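Local coordinates for protein quinoline 2-oxidoreductase large subunit (Pseudomonas putida, PDB 1T3Q) that probably catalyses the hydroxylation of quinoline next to its ring nitrogen, using a molybdenum centre carried by a pterin cytosine dinucleotide, at residues T482-T494 with S556-V568. Numbering follows the deposited sequence.
Sequences TTHDSATVRIDPT and SIGRAASIVRERV
Helix-on-sheet packing in the molybdopterin-binding part of the subunit brings Ala487, Val489 and Ile491 of strand 486-491 down on helix 549-576. The strand is an inner one of a four-stranded mixed sheet, and the axes of the two short segments cross at -37° with a closest approach of 6.8 Å. Small side chains are consistent with this closeness: the methyl CB of Ala560 lies 3.4 Å from the backbone O of Ala487, while CB of Ala487 lies against Ser556, 3.4 Å from its OG. Val489 rides across the middle of the segment. Its CG1 stands anti to the backbone N (chi1 174°) and faces Val564, which turns CG2 into the hollow formed by Ile557, Ala560 and Ala561, closest to Ala560 CB at 3.7 Å. Farther along, the extended Ile491 (chi2 177°) slides past Val564 and ends with CD1 3.7 Å from Val568 CG2. One water bridges the polar end, donating to Ser486 O (3.1 Å) and to Ser556 OG (2.7 Å), a hydroxyl also bonded to Ile552 O. Helices 510-522 and 602-611 flank the seam, touching Ile557 and Ile491 respectively. Strand and helix are thus held together chiefly by apolar contacts, and the buried serine hydroxyl is satisfied by water and helix backbone.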
# COMPACT_ATOMS: atom_id res chain seq x y z
N THR B 482 -11.68 25.62 -18.27
CA THR B 482 -10.97 24.76 -19.21
C THR B 482 -10.73 23.44 -18.48
O THR B 482 -10.26 23.42 -17.35
CB THR B 482 -9.60 25.35 -19.61
OG1 THR B 482 -9.80 26.46 -20.50
CG2 THR B 482 -8.74 24.30 -20.30
N THR B 483 -11.07 22.33 -19.12
CA THR B 483 -10.86 21.03 -18.49
C THR B 483 -9.61 20.38 -19.04
O THR B 483 -9.07 20.80 -20.06
CB THR B 483 -12.05 20.08 -18.73
OG1 THR B 483 -12.31 19.98 -20.14
CG2 THR B 483 -13.30 20.60 -18.02
N HIS B 484 -9.13 19.35 -18.34
CA HIS B 484 -7.95 18.61 -18.75
C HIS B 484 -8.17 17.18 -18.28
O HIS B 484 -8.42 16.96 -17.09
CB HIS B 484 -6.70 19.22 -18.10
CG HIS B 484 -5.41 18.71 -18.67
ND1 HIS B 484 -4.89 17.47 -18.35
CD2 HIS B 484 -4.53 19.28 -19.52
CE1 HIS B 484 -3.75 17.30 -18.99
NE2 HIS B 484 -3.50 18.38 -19.71
N ASP B 485 -8.12 16.23 -19.20
CA ASP B 485 -8.34 14.83 -18.87
C ASP B 485 -7.47 13.92 -19.72
O ASP B 485 -7.78 13.64 -20.88
CB ASP B 485 -9.81 14.48 -19.08
CG ASP B 485 -10.73 15.33 -18.23
OD1 ASP B 485 -11.15 16.41 -18.69
OD2 ASP B 485 -11.04 14.91 -17.09
N SER B 486 -6.38 13.44 -19.13
CA SER B 486 -5.47 12.58 -19.85
C SER B 486 -5.62 11.12 -19.45
O SER B 486 -6.14 10.80 -18.38
CB SER B 486 -4.02 13.03 -19.63
OG SER B 486 -3.60 12.76 -18.30
N ALA B 487 -5.16 10.24 -20.33
CA ALA B 487 -5.18 8.81 -20.08
C ALA B 487 -3.86 8.29 -20.59
O ALA B 487 -3.26 8.89 -21.49
CB ALA B 487 -6.33 8.15 -20.83
N THR B 488 -3.40 7.19 -20.02
CA THR B 488 -2.16 6.60 -20.47
C THR B 488 -2.48 5.17 -20.88
O THR B 488 -3.31 4.51 -20.25
CB THR B 488 -1.09 6.59 -19.35
OG1 THR B 488 -0.76 7.94 -19.01
CG2 THR B 488 0.16 5.87 -19.82
N VAL B 489 -1.85 4.73 -21.95
CA VAL B 489 -2.05 3.38 -22.45
C VAL B 489 -0.70 2.79 -22.77
O VAL B 489 0.11 3.40 -23.48
CB VAL B 489 -2.93 3.36 -23.72
CG1 VAL B 489 -2.98 1.95 -24.30
CG2 VAL B 489 -4.33 3.84 -23.40
N ARG B 490 -0.44 1.61 -22.22
CA ARG B 490 0.80 0.90 -22.47
C ARG B 490 0.47 -0.47 -23.00
O ARG B 490 -0.42 -1.14 -22.48
CB ARG B 490 1.61 0.73 -21.17
CG ARG B 490 2.85 -0.16 -21.34
CD ARG B 490 3.60 -0.33 -20.02
NE ARG B 490 2.85 -1.14 -19.07
CZ ARG B 490 3.05 -1.13 -17.75
NH1 ARG B 490 4.00 -0.36 -17.22
NH2 ARG B 490 2.31 -1.89 -16.97
N ILE B 491 1.17 -0.88 -24.04
CA ILE B 491 0.97 -2.21 -24.57
C ILE B 491 2.11 -2.98 -23.93
O ILE B 491 3.27 -2.70 -24.18
CB ILE B 491 1.14 -2.27 -26.10
CG1 ILE B 491 0.12 -1.36 -26.78
CG2 ILE B 491 0.96 -3.72 -26.58
CD1 ILE B 491 0.25 -1.30 -28.30
N ASP B 492 1.77 -3.93 -23.06
CA ASP B 492 2.79 -4.71 -22.39
C ASP B 492 3.46 -5.64 -23.41
O ASP B 492 2.85 -6.02 -24.41
CB ASP B 492 2.15 -5.48 -21.23
CG ASP B 492 1.51 -4.54 -20.21
OD1 ASP B 492 2.27 -3.81 -19.53
OD2 ASP B 492 0.27 -4.50 -20.11
N PRO B 493 4.74 -6.00 -23.18
CA PRO B 493 5.52 -6.87 -24.06
C PRO B 493 4.83 -8.12 -24.59
O PRO B 493 4.99 -8.47 -25.76
CB PRO B 493 6.74 -7.21 -23.21
CG PRO B 493 6.94 -5.96 -22.42
CD PRO B 493 5.53 -5.62 -21.99
N THR B 494 4.06 -8.80 -23.74
CA THR B 494 3.37 -10.02 -24.17
C THR B 494 2.09 -9.75 -24.96
O THR B 494 1.39 -10.68 -25.34
CB THR B 494 3.04 -10.93 -22.97
OG1 THR B 494 2.18 -10.25 -22.06
CG2 THR B 494 4.32 -11.34 -22.25
N SER B 556 -10.03 10.18 -24.28
CA SER B 556 -8.65 10.16 -23.80
C SER B 556 -7.98 8.82 -24.02
O SER B 556 -6.85 8.75 -24.51
CB SER B 556 -8.58 10.54 -22.31
OG SER B 556 -9.31 9.63 -21.49
N ILE B 557 -8.66 7.74 -23.65
CA ILE B 557 -8.07 6.42 -23.86
C ILE B 557 -7.92 6.23 -25.37
O ILE B 557 -6.93 5.66 -25.83
CB ILE B 557 -8.97 5.32 -23.25
CG1 ILE B 557 -8.94 5.43 -21.72
CG2 ILE B 557 -8.49 3.94 -23.70
CD1 ILE B 557 -9.92 4.52 -21.02
N GLY B 558 -8.88 6.75 -26.12
CA GLY B 558 -8.83 6.65 -27.57
C GLY B 558 -7.55 7.27 -28.11
O GLY B 558 -6.80 6.62 -28.83
N ARG B 559 -7.31 8.53 -27.75
CA ARG B 559 -6.12 9.23 -28.19
C ARG B 559 -4.82 8.54 -27.79
O ARG B 559 -3.92 8.35 -28.61
CB ARG B 559 -6.09 10.66 -27.62
CG ARG B 559 -7.04 11.66 -28.26
CD ARG B 559 -6.48 13.08 -28.06
NE ARG B 559 -5.19 13.22 -28.72
CZ ARG B 559 -4.22 14.05 -28.35
NH1 ARG B 559 -3.09 14.09 -29.04
NH2 ARG B 559 -4.36 14.84 -27.29
N ALA B 560 -4.70 8.18 -26.51
CA ALA B 560 -3.50 7.53 -26.02
C ALA B 560 -3.28 6.18 -26.71
O ALA B 560 -2.16 5.87 -27.12
CB ALA B 560 -3.58 7.34 -24.51
N ALA B 561 -4.34 5.40 -26.83
CA ALA B 561 -4.25 4.09 -27.47
C ALA B 561 -3.88 4.24 -28.95
O ALA B 561 -3.15 3.42 -29.50
CB ALA B 561 -5.57 3.34 -27.34
N SER B 562 -4.38 5.30 -29.58
CA SER B 562 -4.09 5.55 -30.99
C SER B 562 -2.61 5.78 -31.23
O SER B 562 -2.04 5.28 -32.20
CB SER B 562 -4.89 6.76 -31.49
OG SER B 562 -4.57 7.05 -32.84
N ILE B 563 -1.97 6.53 -30.33
CA ILE B 563 -0.55 6.81 -30.47
C ILE B 563 0.27 5.53 -30.52
O ILE B 563 1.11 5.36 -31.40
CB ILE B 563 -0.03 7.68 -29.31
CG1 ILE B 563 -0.71 9.06 -29.36
CG2 ILE B 563 1.49 7.83 -29.41
CD1 ILE B 563 -0.43 9.91 -28.16
N VAL B 564 0.02 4.62 -29.59
CA VAL B 564 0.78 3.38 -29.58
C VAL B 564 0.31 2.44 -30.69
O VAL B 564 1.10 1.68 -31.24
CB VAL B 564 0.73 2.69 -28.19
CG1 VAL B 564 1.42 3.58 -27.17
CG2 VAL B 564 -0.71 2.43 -27.78
N ARG B 565 -0.98 2.51 -31.02
CA ARG B 565 -1.52 1.68 -32.09
C ARG B 565 -0.80 2.01 -33.39
O ARG B 565 -0.40 1.12 -34.14
CB ARG B 565 -3.03 1.92 -32.27
CG ARG B 565 -3.65 1.13 -33.43
CD ARG B 565 -5.18 1.24 -33.45
NE ARG B 565 -5.65 2.57 -33.83
CZ ARG B 565 -6.93 2.91 -33.93
NH1 ARG B 565 -7.26 4.15 -34.28
NH2 ARG B 565 -7.88 2.03 -33.68
N GLU B 566 -0.62 3.31 -33.66
CA GLU B 566 0.06 3.74 -34.87
C GLU B 566 1.49 3.19 -34.95
O GLU B 566 1.94 2.81 -36.01
CB GLU B 566 0.09 5.27 -34.97
CG GLU B 566 -1.26 5.86 -35.33
CD GLU B 566 -1.74 5.40 -36.70
OE1 GLU B 566 -2.97 5.34 -36.92
OE2 GLU B 566 -0.87 5.10 -37.55
N ARG B 567 2.18 3.14 -33.81
CA ARG B 567 3.54 2.63 -33.81
C ARG B 567 3.55 1.14 -34.11
O ARG B 567 4.48 0.63 -34.74
CB ARG B 567 4.22 2.95 -32.48
CG ARG B 567 4.48 4.45 -32.34
CD ARG B 567 4.90 4.88 -30.94
NE ARG B 567 4.96 6.34 -30.86
CZ ARG B 567 5.03 7.03 -29.73
NH1 ARG B 567 5.08 8.35 -29.76
NH2 ARG B 567 5.03 6.40 -28.56
N VAL B 568 2.50 0.44 -33.69
CA VAL B 568 2.39 -0.99 -33.96
C VAL B 568 2.12 -1.16 -35.46
O VAL B 568 2.66 -2.06 -36.10
CB VAL B 568 1.25 -1.64 -33.13
CG1 VAL B 568 0.96 -3.05 -33.64
CG2 VAL B 568 1.66 -1.71 -31.65
O HOH W 1 -8.86 9.28 -18.80